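Local coordinates for acetate kinase (Entamoeba histolytica, PDB 4H0O), which probably interconverts acetate and acetyl phosphate by magnesium-dependent phosphoryl transfer, as a pyrophosphate-linked acetate kinase of the ASKHA superfamily, at residues B[283-288]-B[304-309]; B[207-212]-B[311-316]; B[228-233]-B[237-242]; B[328-333]-B[345-350]; B[336-341]-B[386-391]. One frame throughout, in Å; residues are numbered along the deposited sequence.

Contact 1: B[283-288]-B[304-309]; sequences SDMRDI and LAFDVY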
# COMPACT_ATOMS: atom_id res chain seq x y z
N SER B 283 9.33 11.98 16.98
CA SER B 283 8.10 11.59 16.29
C SER B 283 7.48 12.81 15.63
O SER B 283 6.53 12.69 14.86
CB SER B 283 7.11 10.97 17.27
OG SER B 283 6.64 11.92 18.21
N ASP B 284 8.02 13.99 15.93
CA ASP B 284 7.49 15.24 15.41
C ASP B 284 8.26 15.67 14.15
O ASP B 284 9.48 15.78 14.17
CB ASP B 284 7.57 16.33 16.49
CG ASP B 284 6.67 17.52 16.20
OD1 ASP B 284 6.68 18.03 15.05
OD2 ASP B 284 5.95 17.95 17.12
N MET B 285 7.52 15.90 13.06
CA MET B 285 8.11 16.26 11.77
C MET B 285 8.94 17.54 11.84
O MET B 285 9.96 17.67 11.14
CB MET B 285 7.03 16.38 10.70
CG MET B 285 7.55 16.81 9.32
SD MET B 285 8.75 15.66 8.61
CE MET B 285 7.66 14.53 7.74
N ARG B 286 8.51 18.48 12.67
CA ARG B 286 9.17 19.78 12.77
C ARG B 286 10.57 19.68 13.38
O ARG B 286 11.49 20.40 12.97
CB ARG B 286 8.30 20.77 13.55
CG ARG B 286 6.98 21.10 12.85
CD ARG B 286 5.98 21.75 13.80
NE ARG B 286 5.64 20.86 14.91
CZ ARG B 286 4.84 21.19 15.92
NH1 ARG B 286 4.29 22.40 15.97
NH2 ARG B 286 4.59 20.32 16.88
N ASP B 287 10.74 18.79 14.36
CA ASP B 287 12.05 18.51 14.93
C ASP B 287 12.95 17.84 13.90
O ASP B 287 14.16 18.09 13.85
CB ASP B 287 11.93 17.62 16.17
CG ASP B 287 11.19 18.29 17.31
OD1 ASP B 287 11.20 19.53 17.39
OD2 ASP B 287 10.59 17.56 18.14
N ILE B 288 12.36 16.98 13.08
CA ILE B 288 13.07 16.28 12.01
C ILE B 288 13.61 17.26 10.97
O ILE B 288 14.79 17.20 10.61
CB ILE B 288 12.16 15.23 11.33
CG1 ILE B 288 11.89 14.07 12.28
CG2 ILE B 288 12.78 14.72 10.04
CD1 ILE B 288 10.87 13.06 11.78
N LEU B 304 16.21 10.76 5.63
CA LEU B 304 15.64 9.51 5.15
C LEU B 304 14.18 9.39 5.58
O LEU B 304 13.32 9.00 4.78
CB LEU B 304 16.44 8.32 5.67
CG LEU B 304 15.90 6.94 5.29
CD1 LEU B 304 15.88 6.77 3.77
CD2 LEU B 304 16.69 5.81 5.95
N ALA B 305 13.91 9.72 6.83
CA ALA B 305 12.55 9.67 7.36
C ALA B 305 11.61 10.57 6.57
O ALA B 305 10.49 10.18 6.26
CB ALA B 305 12.54 10.03 8.83
N PHE B 306 12.07 11.78 6.25
CA PHE B 306 11.27 12.71 5.46
C PHE B 306 11.02 12.17 4.05
O PHE B 306 9.90 12.24 3.54
CB PHE B 306 11.93 14.09 5.38
CG PHE B 306 11.15 15.10 4.58
CD1 PHE B 306 10.04 15.73 5.12
CD2 PHE B 306 11.54 15.43 3.28
CE1 PHE B 306 9.32 16.66 4.38
CE2 PHE B 306 10.82 16.36 2.54
CZ PHE B 306 9.72 16.98 3.09
N ASP B 307 12.06 11.62 3.43
CA ASP B 307 11.96 11.08 2.08
C ASP B 307 10.99 9.89 2.01
O ASP B 307 10.16 9.81 1.09
CB ASP B 307 13.33 10.65 1.55
CG ASP B 307 14.24 11.84 1.26
OD1 ASP B 307 13.76 12.99 1.28
OD2 ASP B 307 15.45 11.61 1.00
N VAL B 308 11.10 8.98 2.97
CA VAL B 308 10.22 7.82 3.04
C VAL B 308 8.78 8.25 3.30
O VAL B 308 7.84 7.72 2.69
CB VAL B 308 10.68 6.84 4.15
CG1 VAL B 308 9.64 5.75 4.37
CG2 VAL B 308 12.02 6.23 3.79
N TYR B 309 8.60 9.22 4.20
CA TYR B 309 7.28 9.75 4.53
C TYR B 309 6.61 10.38 3.30
O TYR B 309 5.43 10.14 3.04
CB TYR B 309 7.39 10.78 5.66
CG TYR B 309 6.10 11.52 5.97
CD1 TYR B 309 5.79 12.72 5.34
CD2 TYR B 309 5.21 11.03 6.92
CE1 TYR B 309 4.61 13.40 5.63
CE2 TYR B 309 4.04 11.71 7.22
CZ TYR B 309 3.75 12.89 6.57
OH TYR B 309 2.58 13.56 6.86
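Met285 bridges from the start of helix 285-293 to helix 299-324, meeting the rings of Phe306 and Tyr309. From CB the chain runs to CG anti to the backbone N (chi1 178°) and then bends at both later torsions. SD comes to the rim of the Phe306 ring, near its plane, with Met285 SD 3.7 Å from Phe306 CD1: a Met-aromatic contact made at the edge. Beyond it the methyl lies over one face of Tyr309, offset toward the rim, with Met285 CE 3.5 Å from Tyr309 CD1; this is a CH-pi contact. Met285 CE also stands 3.7 Å from Phe306 CD1, so the methyl touches both rings, the Tyr309 face and the Phe306 rim.

On the loop before the helix, Asp284 is the N-cap. Its OD1 accepts from Arg286 N at 3.0 Å, and also from Arg286 NE. The guanidinium grips the carboxylate side-on, with Arg286 NH2 2.7 Å from Asp284 OD2 in a salt bridge. Met336 of helix 334-339 lies against Asp284, Met285 and Arg286. These three residues are predicted to bind ATP. Their chemistry divides accordingly: a polarisable thioether and aromatic rings join the helices, while the cap and salt bridge fix the carboxylate and guanidinium against each other at the predicted nucleotide site.

Contact 2: B[207-212]-B[311-316]; sequences IACHLG and KQLAKT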
# COMPACT_ATOMS: atom_id res chain seq x y z
N ILE B 207 -9.17 14.77 -3.00
CA ILE B 207 -8.33 13.93 -2.16
C ILE B 207 -7.92 14.76 -0.95
O ILE B 207 -7.27 15.80 -1.08
CB ILE B 207 -7.08 13.42 -2.90
CG1 ILE B 207 -7.47 12.43 -4.00
CG2 ILE B 207 -6.12 12.74 -1.93
CD1 ILE B 207 -6.30 11.84 -4.77
N ALA B 208 -8.33 14.30 0.23
CA ALA B 208 -8.01 15.01 1.47
C ALA B 208 -6.91 14.29 2.23
O ALA B 208 -6.89 13.06 2.29
CB ALA B 208 -9.25 15.14 2.33
N CYS B 209 -5.99 15.05 2.82
CA CYS B 209 -4.91 14.47 3.59
C CYS B 209 -4.97 14.92 5.05
O CYS B 209 -4.68 16.08 5.37
CB CYS B 209 -3.56 14.85 2.99
SG CYS B 209 -3.39 14.49 1.23
N HIS B 210 -5.38 14.01 5.93
CA HIS B 210 -5.38 14.28 7.36
C HIS B 210 -3.98 13.97 7.90
O HIS B 210 -3.70 12.83 8.27
CB HIS B 210 -6.43 13.43 8.07
CG HIS B 210 -6.54 13.67 9.54
ND1 HIS B 210 -7.66 14.20 10.13
CD2 HIS B 210 -5.66 13.42 10.56
CE1 HIS B 210 -7.48 14.29 11.44
NE2 HIS B 210 -6.27 13.82 11.72
N LEU B 211 -3.12 14.97 7.91
CA LEU B 211 -1.74 14.77 8.36
C LEU B 211 -1.61 15.19 9.82
O LEU B 211 -1.30 16.35 10.13
CB LEU B 211 -0.77 15.53 7.45
CG LEU B 211 -0.90 15.15 5.97
CD1 LEU B 211 0.23 15.74 5.12
CD2 LEU B 211 -0.95 13.63 5.80
N GLY B 212 -1.84 14.24 10.72
CA GLY B 212 -1.95 14.53 12.13
C GLY B 212 -0.71 14.28 12.96
O GLY B 212 0.32 13.84 12.45
N LYS B 311 7.43 9.88 0.11
CA LYS B 311 7.25 8.85 -0.90
C LYS B 311 5.93 8.11 -0.73
O LYS B 311 5.20 7.90 -1.69
CB LYS B 311 8.42 7.86 -0.87
CG LYS B 311 8.31 6.73 -1.88
CD LYS B 311 8.70 5.40 -1.26
CE LYS B 311 7.56 4.80 -0.46
NZ LYS B 311 7.72 3.33 -0.28
N GLN B 312 5.64 7.71 0.51
CA GLN B 312 4.41 6.98 0.79
C GLN B 312 3.17 7.84 0.61
O GLN B 312 2.15 7.37 0.12
CB GLN B 312 4.45 6.39 2.20
CG GLN B 312 3.36 5.36 2.46
CD GLN B 312 3.44 4.18 1.51
OE1 GLN B 312 4.50 3.87 0.97
NE2 GLN B 312 2.31 3.51 1.30
N LEU B 313 3.27 9.11 1.00
CA LEU B 313 2.16 10.05 0.84
C LEU B 313 1.88 10.30 -0.63
O LEU B 313 0.72 10.32 -1.06
CB LEU B 313 2.46 11.37 1.57
CG LEU B 313 1.40 12.48 1.47
CD1 LEU B 313 0.02 11.97 1.83
CD2 LEU B 313 1.77 13.67 2.35
N ALA B 314 2.94 10.48 -1.41
CA ALA B 314 2.80 10.70 -2.85
C ALA B 314 2.18 9.49 -3.54
O ALA B 314 1.28 9.62 -4.36
CB ALA B 314 4.15 11.03 -3.46
N LYS B 315 2.68 8.30 -3.20
CA LYS B 315 2.16 7.06 -3.77
C LYS B 315 0.69 6.83 -3.42
O LYS B 315 -0.09 6.36 -4.24
CB LYS B 315 3.01 5.87 -3.30
CG LYS B 315 2.50 4.52 -3.78
CD LYS B 315 3.19 3.37 -3.06
CE LYS B 315 4.70 3.40 -3.27
NZ LYS B 315 5.39 2.30 -2.53
N THR B 316 0.33 7.18 -2.19
CA THR B 316 -1.05 7.02 -1.72
C THR B 316 -2.01 7.95 -2.48
O THR B 316 -3.12 7.54 -2.84
CB THR B 316 -1.16 7.30 -0.21
OG1 THR B 316 -0.21 6.48 0.49
CG2 THR B 316 -2.57 6.98 0.28
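Leu211 and Leu313 reach toward each other tip to tip, joining strand 205-211 to the long helix 299-324. Leu211 CD1 lies 3.8 Å from Leu313 CD2, the nearest approach between the two segments. The two leucines get there by different rotamers: Leu313 swings CG anti to its backbone N (chi1 178°), whereas Leu211 holds CG beside the N and anti to the carbonyl carbon (chi1 -56°). The second branch of Leu313 serves the strand two residues back, where Cys209 SG stands a looser 4.3 Å from Leu313 CD1. Cys209 and Leu211 thus present one face of the strand, and a single leucine of the helix spans both.

On the next turn, Thr316 turns its hydroxyl back to the helix backbone, and Thr316 OG1 donates to Gln312 O. The same carbonyl takes Thr316 N at 2.9 Å, the two donors reaching it from opposite faces of its plane. Between Cys209 and Leu211, His210 points to the other side of the strand, where its ring stacks on His184 and its ND1 hydrogen-bonds to Ser187.

Helix 299-324 packed on strand 205-211, which pairs in parallel with strand 329-333, fits the sheet-and-helix layering of the ribonuclease H-like fold of the ASKHA superfamily.

Contact 3: B[228-233]-B[237-242]; sequences DTSMGN and AGLVMS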
# COMPACT_ATOMS: atom_id res chain seq x y z
N ASP B 228 -12.66 5.83 -1.23
CA ASP B 228 -11.69 4.94 -0.60
C ASP B 228 -10.82 5.72 0.37
O ASP B 228 -10.82 6.96 0.35
CB ASP B 228 -10.83 4.22 -1.64
CG ASP B 228 -10.15 2.99 -1.07
OD1 ASP B 228 -10.60 2.49 -0.02
OD2 ASP B 228 -9.17 2.50 -1.68
N THR B 229 -10.09 5.01 1.22
CA THR B 229 -9.28 5.66 2.24
C THR B 229 -8.03 4.86 2.58
O THR B 229 -7.90 3.69 2.23
CB THR B 229 -10.09 5.93 3.52
OG1 THR B 229 -9.37 6.84 4.36
CG2 THR B 229 -10.35 4.63 4.26
N SER B 230 -7.12 5.51 3.30
CA SER B 230 -5.76 5.01 3.49
C SER B 230 -5.63 3.95 4.58
O SER B 230 -4.89 2.98 4.42
CB SER B 230 -4.84 6.19 3.79
OG SER B 230 -3.51 5.89 3.44
N MET B 231 -6.30 4.16 5.71
CA MET B 231 -6.28 3.18 6.79
C MET B 231 -7.13 1.97 6.39
O MET B 231 -7.90 2.04 5.43
CB MET B 231 -6.77 3.79 8.11
CG MET B 231 -5.78 4.77 8.75
SD MET B 231 -6.40 5.53 10.28
CE MET B 231 -4.92 6.36 10.87
N GLY B 232 -6.97 0.86 7.11
CA GLY B 232 -7.71 -0.35 6.78
C GLY B 232 -8.52 -0.84 7.96
O GLY B 232 -9.25 -0.07 8.59
N ASN B 233 -8.41 -2.14 8.25
CA ASN B 233 -9.07 -2.71 9.41
C ASN B 233 -8.52 -2.12 10.70
O ASN B 233 -9.24 -1.96 11.68
CB ASN B 233 -8.90 -4.23 9.42
CG ASN B 233 -9.74 -4.91 10.49
OD1 ASN B 233 -10.93 -5.16 10.30
ND2 ASN B 233 -9.12 -5.20 11.63
N ALA B 237 -2.49 0.95 9.26
CA ALA B 237 -2.32 0.88 7.81
C ALA B 237 -2.24 2.26 7.14
O ALA B 237 -2.74 3.25 7.67
CB ALA B 237 -3.43 0.06 7.19
N GLY B 238 -1.61 2.30 5.97
CA GLY B 238 -1.65 3.48 5.12
C GLY B 238 -0.37 4.29 5.05
O GLY B 238 0.68 3.79 4.63
N LEU B 239 -0.48 5.55 5.44
CA LEU B 239 0.64 6.49 5.40
C LEU B 239 1.72 6.14 6.42
O LEU B 239 1.44 5.48 7.43
CB LEU B 239 0.13 7.90 5.69
CG LEU B 239 -0.36 8.79 4.55
CD1 LEU B 239 -1.09 8.00 3.49
CD2 LEU B 239 -1.28 9.87 5.09
N VAL B 240 2.95 6.57 6.15
CA VAL B 240 3.97 6.60 7.19
C VAL B 240 3.50 7.62 8.21
O VAL B 240 3.10 8.73 7.84
CB VAL B 240 5.33 7.04 6.62
CG1 VAL B 240 6.32 7.29 7.76
CG2 VAL B 240 5.87 5.99 5.66
N MET B 241 3.52 7.27 9.49
CA MET B 241 3.00 8.17 10.52
C MET B 241 4.04 8.58 11.55
O MET B 241 5.23 8.29 11.39
CB MET B 241 1.77 7.55 11.21
CG MET B 241 0.74 6.95 10.26
SD MET B 241 -0.74 6.35 11.10
CE MET B 241 -1.40 5.22 9.87
N SER B 242 3.59 9.26 12.60
CA SER B 242 4.48 9.72 13.66
C SER B 242 5.24 8.57 14.31
O SER B 242 6.47 8.63 14.46
CB SER B 242 3.69 10.50 14.71
OG SER B 242 2.59 9.74 15.18
O HOH W 1 -3.26 5.85 6.62
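Ser230 and Met231 run past Gly238 and Ala237 with alpha carbons as close as 4.7 Å, two irregular loop segments brought together by the short turn between them. Gly238 packs its CA 3.4 Å from Ser230 O and has a positive phi (108°) with psi -121°, backbone angles that call for glycine. Ala237 sets its methyl against the other backbone, with Ala237 CB 3.6 Å from Gly232 N.

The serine hydroxyl, anti to its own backbone N (chi1 -156°), extends toward the second segment, where Leu239 CD1 lies 3.2 Å from Ser230 OG. Polar contact between the loops goes through a water: it donates to Ala237 O at 2.9 Å, accepts from Leu239 N at 3.0 Å, and is joined weakly by Ser230 OG. The loop follows strand 225-229, an outermost strand of the six-stranded mixed sheet in this chain, and helix 299-324 lies alongside, with Thr316 touching both Ser230 and Leu239.

Farther along, two methionines cross obliquely. Both chains are extended beyond CG, and their methyls meet, Met231 CE lying 3.8 Å from Met241 CE. Nearer its root, Met231 CG comes 3.6 Å from Ala237 O. Met231 also touches His184 and Arg244, both predicted to stabilise the transition state, which places the methionine pair beside the probable catalytic centre. Toward the dimer partner, Ala237 packs on Asp249 of the second subunit and Val240 on its Ala169.

Contact 4: B[328-333]-B[345-350]; sequences DLLVFT and KAICDK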
# COMPACT_ATOMS: atom_id res chain seq x y z
N ASP B 328 -9.50 17.19 -8.77
CA ASP B 328 -9.75 18.62 -8.92
C ASP B 328 -9.12 19.42 -7.78
O ASP B 328 -8.61 20.53 -7.99
CB ASP B 328 -11.25 18.89 -8.96
CG ASP B 328 -11.95 18.17 -10.10
OD1 ASP B 328 -11.36 18.08 -11.20
OD2 ASP B 328 -13.08 17.68 -9.89
N LEU B 329 -9.16 18.86 -6.58
CA LEU B 329 -8.71 19.58 -5.39
C LEU B 329 -7.98 18.68 -4.40
O LEU B 329 -8.54 17.68 -3.93
CB LEU B 329 -9.89 20.26 -4.69
CG LEU B 329 -9.56 21.01 -3.39
CD1 LEU B 329 -8.63 22.17 -3.67
CD2 LEU B 329 -10.83 21.49 -2.69
N LEU B 330 -6.74 19.05 -4.10
CA LEU B 330 -5.97 18.39 -3.05
C LEU B 330 -5.99 19.27 -1.80
O LEU B 330 -5.65 20.46 -1.87
CB LEU B 330 -4.53 18.15 -3.50
CG LEU B 330 -3.58 17.48 -2.49
CD1 LEU B 330 -3.97 16.03 -2.28
CD2 LEU B 330 -2.12 17.58 -2.92
N VAL B 331 -6.41 18.71 -0.67
CA VAL B 331 -6.55 19.50 0.55
C VAL B 331 -5.75 18.93 1.71
O VAL B 331 -5.82 17.73 2.00
CB VAL B 331 -8.02 19.64 0.97
CG1 VAL B 331 -8.61 18.27 1.30
CG2 VAL B 331 -8.15 20.58 2.16
N PHE B 332 -4.99 19.79 2.38
CA PHE B 332 -4.24 19.39 3.56
C PHE B 332 -4.96 19.81 4.84
O PHE B 332 -5.49 20.92 4.93
CB PHE B 332 -2.84 19.99 3.54
CG PHE B 332 -1.99 19.48 2.42
CD1 PHE B 332 -1.36 18.25 2.51
CD2 PHE B 332 -1.81 20.24 1.26
CE1 PHE B 332 -0.56 17.78 1.48
CE2 PHE B 332 -1.02 19.77 0.23
CZ PHE B 332 -0.40 18.54 0.34
N THR B 333 -4.98 18.93 5.84
CA THR B 333 -5.63 19.26 7.10
C THR B 333 -4.88 18.68 8.30
O THR B 333 -3.88 17.98 8.14
CB THR B 333 -7.11 18.83 7.12
OG1 THR B 333 -7.77 19.38 8.27
CG2 THR B 333 -7.23 17.32 7.17
N LYS B 345 4.96 21.42 -0.05
CA LYS B 345 5.83 21.72 -1.19
C LYS B 345 6.40 20.43 -1.78
O LYS B 345 6.41 20.25 -2.99
CB LYS B 345 6.97 22.66 -0.76
CG LYS B 345 7.91 23.07 -1.89
CD LYS B 345 7.14 23.50 -3.13
CE LYS B 345 8.01 24.32 -4.08
NZ LYS B 345 9.40 23.80 -4.15
N ALA B 346 6.87 19.54 -0.91
CA ALA B 346 7.43 18.27 -1.35
C ALA B 346 6.41 17.48 -2.16
O ALA B 346 6.73 16.91 -3.20
CB ALA B 346 7.93 17.47 -0.17
N ILE B 347 5.17 17.45 -1.68
CA ILE B 347 4.10 16.74 -2.38
C ILE B 347 3.77 17.39 -3.73
O ILE B 347 3.70 16.71 -4.76
CB ILE B 347 2.83 16.65 -1.51
CG1 ILE B 347 3.06 15.74 -0.31
CG2 ILE B 347 1.66 16.13 -2.33
CD1 ILE B 347 3.62 14.38 -0.68
N CYS B 348 3.58 18.71 -3.72
CA CYS B 348 3.20 19.42 -4.94
C CYS B 348 4.26 19.35 -6.04
O CYS B 348 3.93 19.39 -7.23
CB CYS B 348 2.83 20.87 -4.63
SG CYS B 348 1.33 21.03 -3.60
N ASP B 349 5.53 19.25 -5.65
CA ASP B 349 6.60 19.10 -6.63
C ASP B 349 6.58 17.72 -7.29
O ASP B 349 6.89 17.58 -8.47
CB ASP B 349 7.97 19.38 -5.99
CG ASP B 349 8.28 20.87 -5.88
OD1 ASP B 349 7.54 21.68 -6.47
OD2 ASP B 349 9.27 21.22 -5.21
N LYS B 350 6.18 16.70 -6.52
CA LYS B 350 6.02 15.35 -7.05
C LYS B 350 4.91 15.31 -8.08
O LYS B 350 4.93 14.49 -9.00
CB LYS B 350 5.69 14.37 -5.92
CG LYS B 350 6.80 14.14 -4.90
CD LYS B 350 8.01 13.48 -5.55
CE LYS B 350 9.15 13.32 -4.55
NZ LYS B 350 10.46 13.10 -5.23
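Apolar contacts join Ile347 to Leu330 and Phe332, alternate residues on one face of strand 329-333. The closest contacts run through CG2: Ile347 CG2 lies 4.1 Å from Leu330 CD2 and 4.1 Å from Phe332 CZ. That methyl stands anti to the backbone N of Ile347, whereas CG1 lies beside the N (chi1 -68°) and leads its ethyl end away from the strand. Leu330 and Ile347 cross at about a right angle. The approach to Phe332 is to the edge of the ring: CG2 sits near the ring plane, and Ile347 CB is 4.2 Å from Phe332 CZ. CG of Phe332 lies beside its own backbone N (chi1 -65°), with CZ leading toward the helix.

Ionic interactions stay within the helix. Lys345 NZ bridges to Asp349 OD2 at 2.8 Å, on the syn side and somewhat out of the carboxylate plane, linking residues one turn apart.

Backbone bonding ties the strand into the sheet: Leu329 pairs with Ile207, and Leu330 with Cys384, so it lies between strands 205-211 and 382-385. Leu313 and Ile317 of helix 299-324 also pack on Ile347. Strand 329-333, followed by helices 334-339 and 341-350, and paired in the sheet with the parallel strand 382-385 from later in the chain, gives an alpha/beta layering consistent with the ribonuclease H-like fold of this superfamily.

Contact 5: B[336-341]-B[386-391]; sequences MGLEVW and APNDEE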
# COMPACT_ATOMS: atom_id res chain seq x y z
N MET B 336 0.07 18.85 10.92
CA MET B 336 1.18 18.87 9.96
C MET B 336 0.78 19.40 8.58
O MET B 336 1.59 20.03 7.90
CB MET B 336 1.82 17.48 9.84
CG MET B 336 2.43 16.98 11.15
SD MET B 336 3.56 18.19 11.89
CE MET B 336 3.85 17.46 13.51
N GLY B 337 -0.46 19.14 8.18
CA GLY B 337 -0.95 19.61 6.90
C GLY B 337 -1.12 21.12 6.86
O GLY B 337 -0.93 21.75 5.82
N LEU B 338 -1.45 21.70 8.01
CA LEU B 338 -1.75 23.13 8.10
C LEU B 338 -0.51 23.97 8.38
O LEU B 338 -0.39 25.09 7.88
CB LEU B 338 -2.79 23.38 9.19
CG LEU B 338 -4.12 22.65 9.07
CD1 LEU B 338 -4.94 22.79 10.34
CD2 LEU B 338 -4.92 23.14 7.87
N GLU B 339 0.42 23.42 9.16
CA GLU B 339 1.50 24.22 9.74
C GLU B 339 2.92 23.80 9.33
O GLU B 339 3.89 24.23 9.95
CB GLU B 339 1.46 24.12 11.27
CG GLU B 339 0.09 24.42 11.88
CD GLU B 339 0.09 24.34 13.40
OE1 GLU B 339 1.14 24.03 13.99
OE2 GLU B 339 -0.98 24.58 14.00
N VAL B 340 3.03 22.96 8.30
CA VAL B 340 4.34 22.49 7.83
C VAL B 340 4.38 22.62 6.31
O VAL B 340 4.01 21.69 5.59
CB VAL B 340 4.68 21.04 8.23
CG1 VAL B 340 6.09 20.68 7.78
CG2 VAL B 340 4.55 20.86 9.73
N TRP B 341 4.87 23.76 5.82
CA TRP B 341 4.84 24.04 4.38
C TRP B 341 5.79 23.17 3.55
O TRP B 341 5.56 22.97 2.36
CB TRP B 341 5.12 25.53 4.12
CG TRP B 341 6.51 25.96 4.46
CD1 TRP B 341 6.93 26.49 5.65
CD2 TRP B 341 7.67 25.90 3.62
NE1 TRP B 341 8.28 26.77 5.59
CE2 TRP B 341 8.75 26.41 4.35
CE3 TRP B 341 7.89 25.47 2.30
CZ2 TRP B 341 10.04 26.50 3.83
CZ3 TRP B 341 9.17 25.55 1.78
CH2 TRP B 341 10.23 26.07 2.54
N ALA B 386 -7.30 23.30 4.88
CA ALA B 386 -8.61 23.48 5.50
C ALA B 386 -8.58 23.07 6.97
O ALA B 386 -8.25 21.93 7.30
CB ALA B 386 -9.67 22.69 4.75
N PRO B 387 -8.93 24.02 7.86
CA PRO B 387 -8.95 23.82 9.32
C PRO B 387 -9.90 22.71 9.76
O PRO B 387 -10.96 22.53 9.15
CB PRO B 387 -9.47 25.17 9.84
CG PRO B 387 -9.11 26.15 8.79
CD PRO B 387 -9.22 25.41 7.48
N ASN B 388 -9.52 21.98 10.81
CA ASN B 388 -10.35 20.90 11.34
C ASN B 388 -10.27 20.80 12.86
O ASN B 388 -10.07 19.71 13.41
CB ASN B 388 -9.95 19.55 10.71
CG ASN B 388 -8.53 19.14 11.07
OD1 ASN B 388 -7.65 19.99 11.23
ND2 ASN B 388 -8.31 17.84 11.22
N ASP B 389 -10.42 21.93 13.54
CA ASP B 389 -10.38 21.97 15.00
C ASP B 389 -11.32 20.93 15.62
O ASP B 389 -12.51 20.88 15.28
CB ASP B 389 -10.73 23.37 15.52
CG ASP B 389 -10.97 23.40 17.02
OD1 ASP B 389 -10.00 23.55 17.79
OD2 ASP B 389 -12.15 23.27 17.44
N GLU B 390 -10.77 20.11 16.50
CA GLU B 390 -11.48 18.98 17.10
C GLU B 390 -12.89 19.28 17.61
O GLU B 390 -13.82 18.51 17.37
CB GLU B 390 -10.66 18.39 18.25
CG GLU B 390 -9.36 17.73 17.83
CD GLU B 390 -8.73 16.94 18.97
OE1 GLU B 390 -8.93 15.71 19.02
OE2 GLU B 390 -8.03 17.55 19.81
N GLU B 391 -13.05 20.39 18.32
CA GLU B 391 -14.33 20.71 18.94
C GLU B 391 -15.38 21.13 17.92
O GLU B 391 -16.53 20.68 18.00
CB GLU B 391 -14.18 21.79 20.02
CG GLU B 391 -13.60 21.27 21.32
CD GLU B 391 -12.15 20.85 21.18
OE1 GLU B 391 -11.41 21.49 20.41
OE2 GLU B 391 -11.75 19.86 21.85
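Van der Waals contact between Leu338 and the 386-388 loop carries this interface. The leucine, with CG beside its backbone N (chi1 -57°), splits its two methyls between neighbouring residues. Leu338 CD2 meets the backbone, lying 3.6 Å from Ala386 O and 4.1 Å from Pro387 N, while the Ala386 and Pro387 side chains point away from it. The other branch, Leu338 CD1, lies 4.0 Å from Asn388 OD1, and the two side chains cross obliquely. Asn388 holds CG between the backbone N and the carbonyl carbon (chi1 64°), which brings its amide end nearer to Leu338.

Polar bonds are made around the leucine. Asn388 ND2 bonds to Ser187 and OD1 weakly to Asp334 N, while Ala386 O, beside the leucine methyl, accepts from Thr333 OG1. Asp389 caps helix 390-402: Asp389 OD2 accepts from Glu391 N at 3.1 Å, weak and bent. Glu391 OE2 bonds to Asn20, and Glu390, predicted with Asn20 to bind magnesium, does so weakly.

Leucine methyls beside a carbonyl oxygen and an amide oxygen give shape fit without directional bonding, and those oxygens keep their polar partners in other residues. Directional bonding here comes from Asn388 to Ser187 and from Ala386 O to Thr333, while Leu338 adds nonpolar contact, next to the loop leading to Glu390.

Overall arrangement
Contacts 1 to 4 are buried, contact 5 only partly so. Contacts 1 and 2 share helix 299-324, touching where Tyr309 OH meets Leu211 CD1. Contacts 2 and 4 are the sheet core: their neighbouring strands are hydrogen-bonded, and branched aliphatic, cysteine and aromatic side chains meet helices. Contact 3, between loop segments, relies on a bridging water and a glycine backbone. Sulfur and aromatic rings distinguish contact 1, and a leucine against loop backbone contact 5. Contact 5 interleaves with contact 4 along the chain, and the backbone of Phe332 bonds to that of Ala386. Contacts 1, 2 and 3 also touch the second subunit.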